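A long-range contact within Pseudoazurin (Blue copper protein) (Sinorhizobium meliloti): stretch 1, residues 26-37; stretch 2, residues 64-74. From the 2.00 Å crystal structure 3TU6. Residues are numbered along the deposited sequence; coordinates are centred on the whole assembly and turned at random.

Stretch 1 (26-37) RAQPGDTVTFVA
Stretch 2, residues 64-74: EEITVTLSKPG

The strand segments around Val 33 and Val 68 run antiparallel, with 158° between their N-to-C directions and a closest axis approach of 4.7 Å. The contact buries 729 Å² in all. Leu 70, Glu 65 and Phe 35 cover the most surface.

The register pairs Thr 32 with Thr 69, Val 33 with Val 68 and Thr 34 with Thr 67, at CA-CA distances of 4.9, 5.5 and 4.1 Å. Val 33 and Val 68 form the hydrogen-bonded pair. Val 68 N donates to Val 33 O at 2.9 Å, and Val 33 N donates to Val 68 O at 3.2 Å. Backbone angles are extended, near -126/125 at Val 33 and -106/145 at Val 68.

Leu 70 (phi/psi -130/70) closes one end of the ladder. Leu 70 O accepts from Gly 30 N at 2.8 Å, almost linearly. Leu 70 N makes a weak bond to Asp 31 O at 3.2 Å and also donates to the O of water 1 at 3.2 Å. The chain reaches this point through a type II turn from Gln 28 to Asp 31, closed by Asp 31 N to Gln 28 O at 3.1 Å. Gly 30 sits at 101/-12, where a CB would jam against the preceding carbonyl, so glycine suits the position. The Leu 70 side chain is m, t. Leu 70 CD1 lies 3.7 Å from Val 33 CG2 and 4.3 Å from Ala 27 CB, a buried apolar cluster.

Phe 35 has chi1 -71° and chi2 -89°. Phe 35 N donates to Ile 66 O at 3.0 Å. The ring is buried: Phe 35 CD2 is 3.9 Å from Ile 66 CG2, and Phe 35 CE2 is 4.3 Å from Val 68 CG1, which lies at the ring edge. Val 33 (t) and Val 68 (m) point to the same sheet face, with Val 33 CB 4.0 Å from Val 68 CG2. Phe 35 O has no hydrogen-bond partner in the model, but Glu 65 CA approaches Phe 35 O at 3.1 Å in a CA-H...O contact.

Glu 65 secures the other end. Its chi angles are -61°, -167° and -41°. CA-to-CB points sideways, but the carboxylate comes nearer. Glu 65 OE2 accepts from Ala 37 N at 3.0 Å. The acid thus caters to a backbone amide beyond the paired residues.

The threonines occupy the opposite sheet face from the valines. Thr 34 and Thr 67 are both m, and Thr 34 OG1 and Thr 67 OG1 hydrogen-bond at 2.7 Å.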

# COMPACT_ATOMS: atom_id res chain seq x y z
N ARG A 26 -2.13 -8.51 4.47
CA ARG A 26 -2.92 -9.62 3.92
C ARG A 26 -4.28 -9.66 4.60
O ARG A 26 -4.40 -10.12 5.74
CB ARG A 26 -2.18 -10.95 4.09
CG ARG A 26 -0.78 -11.00 3.47
CD ARG A 26 -0.78 -10.67 1.98
NE ARG A 26 -1.57 -11.62 1.20
CZ ARG A 26 -1.08 -12.66 0.52
NH1 ARG A 26 -1.91 -13.45 -0.16
NH2 ARG A 26 0.22 -12.93 0.50
N ALA A 27 -5.29 -9.16 3.90
CA ALA A 27 -6.64 -9.05 4.44
C ALA A 27 -7.63 -9.91 3.66
O ALA A 27 -7.28 -10.49 2.63
CB ALA A 27 -7.09 -7.60 4.41
N GLN A 28 -8.85 -9.99 4.17
CA GLN A 28 -9.95 -10.66 3.48
C GLN A 28 -10.98 -9.62 3.06
O GLN A 28 -11.02 -8.52 3.63
CB GLN A 28 -10.60 -11.69 4.41
CG GLN A 28 -9.67 -12.82 4.84
CD GLN A 28 -9.14 -13.63 3.67
OE1 GLN A 28 -9.88 -13.96 2.74
NE2 GLN A 28 -7.85 -13.94 3.70
N PRO A 29 -11.82 -9.95 2.06
CA PRO A 29 -12.88 -9.05 1.62
C PRO A 29 -13.76 -8.56 2.77
O PRO A 29 -14.28 -9.36 3.54
CB PRO A 29 -13.69 -9.92 0.66
CG PRO A 29 -12.70 -10.86 0.09
CD PRO A 29 -11.73 -11.15 1.20
N GLY A 30 -13.90 -7.24 2.89
CA GLY A 30 -14.72 -6.63 3.94
C GLY A 30 -13.94 -6.08 5.12
O GLY A 30 -14.50 -5.37 5.95
N ASP A 31 -12.65 -6.42 5.20
CA ASP A 31 -11.77 -5.91 6.26
C ASP A 31 -11.43 -4.44 6.02
O ASP A 31 -11.63 -3.92 4.92
CB ASP A 31 -10.48 -6.72 6.34
CG ASP A 31 -10.70 -8.15 6.82
OD1 ASP A 31 -11.75 -8.44 7.43
OD2 ASP A 31 -9.79 -8.99 6.60
N THR A 32 -10.92 -3.78 7.05
CA THR A 32 -10.47 -2.39 6.96
C THR A 32 -9.00 -2.25 7.31
O THR A 32 -8.46 -3.04 8.10
CB THR A 32 -11.28 -1.46 7.89
OG1 THR A 32 -11.07 -1.84 9.25
CG2 THR A 32 -12.77 -1.52 7.56
N VAL A 33 -8.35 -1.25 6.73
CA VAL A 33 -6.97 -0.89 7.06
C VAL A 33 -6.92 0.59 7.43
O VAL A 33 -7.35 1.45 6.65
CB VAL A 33 -6.01 -1.17 5.89
CG1 VAL A 33 -4.65 -0.53 6.14
CG2 VAL A 33 -5.87 -2.66 5.66
N THR A 34 -6.40 0.88 8.62
CA THR A 34 -6.26 2.25 9.10
C THR A 34 -4.80 2.67 9.06
O THR A 34 -3.92 1.95 9.55
CB THR A 34 -6.78 2.39 10.55
OG1 THR A 34 -8.15 1.99 10.60
CG2 THR A 34 -6.65 3.83 11.03
N PHE A 35 -4.53 3.83 8.47
CA PHE A 35 -3.17 4.34 8.38
C PHE A 35 -2.86 5.23 9.58
O PHE A 35 -3.68 6.06 9.96
CB PHE A 35 -2.97 5.09 7.06
CG PHE A 35 -2.95 4.18 5.87
CD1 PHE A 35 -1.76 3.62 5.45
CD2 PHE A 35 -4.12 3.84 5.21
CE1 PHE A 35 -1.73 2.76 4.37
CE2 PHE A 35 -4.10 2.98 4.12
CZ PHE A 35 -2.90 2.43 3.70
N VAL A 36 -1.69 5.02 10.18
CA VAL A 36 -1.31 5.69 11.41
C VAL A 36 -0.16 6.65 11.14
O VAL A 36 0.86 6.26 10.57
CB VAL A 36 -0.88 4.67 12.49
CG1 VAL A 36 -0.64 5.37 13.83
CG2 VAL A 36 -1.94 3.58 12.63
N ALA A 37 -0.33 7.90 11.56
CA ALA A 37 0.70 8.93 11.38
C ALA A 37 1.65 8.93 12.56
O ALA A 37 1.69 9.89 13.33
CB ALA A 37 0.05 10.30 11.20
N GLU A 64 -3.32 12.56 7.75
CA GLU A 64 -4.68 12.07 7.96
C GLU A 64 -4.64 10.56 8.19
O GLU A 64 -4.13 9.81 7.35
CB GLU A 64 -5.58 12.40 6.76
CG GLU A 64 -7.06 12.10 7.01
CD GLU A 64 -7.94 12.38 5.80
OE1 GLU A 64 -7.43 12.41 4.66
OE2 GLU A 64 -9.16 12.56 5.99
N GLU A 65 -5.16 10.13 9.33
CA GLU A 65 -5.20 8.72 9.68
C GLU A 65 -6.45 8.08 9.10
O GLU A 65 -7.40 7.76 9.82
CB GLU A 65 -5.14 8.55 11.20
CG GLU A 65 -3.86 9.13 11.81
CD GLU A 65 -3.64 8.71 13.25
OE1 GLU A 65 -4.63 8.68 14.02
OE2 GLU A 65 -2.48 8.42 13.61
N ILE A 66 -6.44 7.88 7.79
CA ILE A 66 -7.61 7.43 7.05
C ILE A 66 -7.82 5.92 7.19
O ILE A 66 -6.86 5.15 7.17
CB ILE A 66 -7.51 7.82 5.55
CG1 ILE A 66 -8.87 7.65 4.85
CG2 ILE A 66 -6.43 7.01 4.84
CD1 ILE A 66 -8.90 8.20 3.44
N THR A 67 -9.08 5.52 7.33
CA THR A 67 -9.46 4.11 7.32
C THR A 67 -10.11 3.79 5.98
O THR A 67 -11.09 4.44 5.60
CB THR A 67 -10.43 3.78 8.46
OG1 THR A 67 -9.77 3.98 9.72
CG2 THR A 67 -10.90 2.33 8.37
N VAL A 68 -9.57 2.80 5.28
CA VAL A 68 -10.08 2.41 3.97
C VAL A 68 -10.85 1.09 4.04
O VAL A 68 -10.51 0.20 4.83
CB VAL A 68 -8.94 2.28 2.93
CG1 VAL A 68 -8.15 3.58 2.84
CG2 VAL A 68 -8.01 1.12 3.27
N THR A 69 -11.89 0.98 3.23
CA THR A 69 -12.69 -0.24 3.11
C THR A 69 -12.16 -1.08 1.96
O THR A 69 -11.72 -0.54 0.95
CB THR A 69 -14.17 0.09 2.85
OG1 THR A 69 -14.29 0.88 1.66
CG2 THR A 69 -14.77 0.86 4.03
N LEU A 70 -12.22 -2.40 2.11
CA LEU A 70 -11.65 -3.33 1.13
C LEU A 70 -12.66 -4.41 0.75
O LEU A 70 -12.50 -5.58 1.10
CB LEU A 70 -10.38 -3.96 1.70
CG LEU A 70 -9.26 -3.00 2.09
CD1 LEU A 70 -8.21 -3.72 2.93
CD2 LEU A 70 -8.63 -2.38 0.85
N SER A 71 -13.70 -4.00 0.03
CA SER A 71 -14.80 -4.91 -0.33
C SER A 71 -14.41 -5.89 -1.43
O SER A 71 -14.62 -7.09 -1.30
CB SER A 71 -16.04 -4.11 -0.76
OG SER A 71 -16.60 -3.42 0.34
N LYS A 72 -13.85 -5.37 -2.53
CA LYS A 72 -13.50 -6.20 -3.68
C LYS A 72 -12.13 -6.86 -3.49
O LYS A 72 -11.20 -6.21 -3.01
CB LYS A 72 -13.51 -5.38 -4.97
CG LYS A 72 -14.86 -4.75 -5.28
CD LYS A 72 -14.98 -4.37 -6.75
CE LYS A 72 -15.37 -5.56 -7.62
NZ LYS A 72 -16.77 -6.00 -7.38
N PRO A 73 -12.01 -8.15 -3.85
CA PRO A 73 -10.73 -8.84 -3.71
C PRO A 73 -9.71 -8.42 -4.77
O PRO A 73 -10.09 -8.03 -5.87
CB PRO A 73 -11.11 -10.32 -3.88
CG PRO A 73 -12.31 -10.29 -4.74
CD PRO A 73 -13.06 -9.04 -4.39
N GLY A 74 -8.43 -8.52 -4.42
CA GLY A 74 -7.35 -8.15 -5.33
C GLY A 74 -6.22 -7.43 -4.61
O GLY A 74 -6.23 -7.31 -3.38
O HOH W 1 -14.41 -2.78 4.35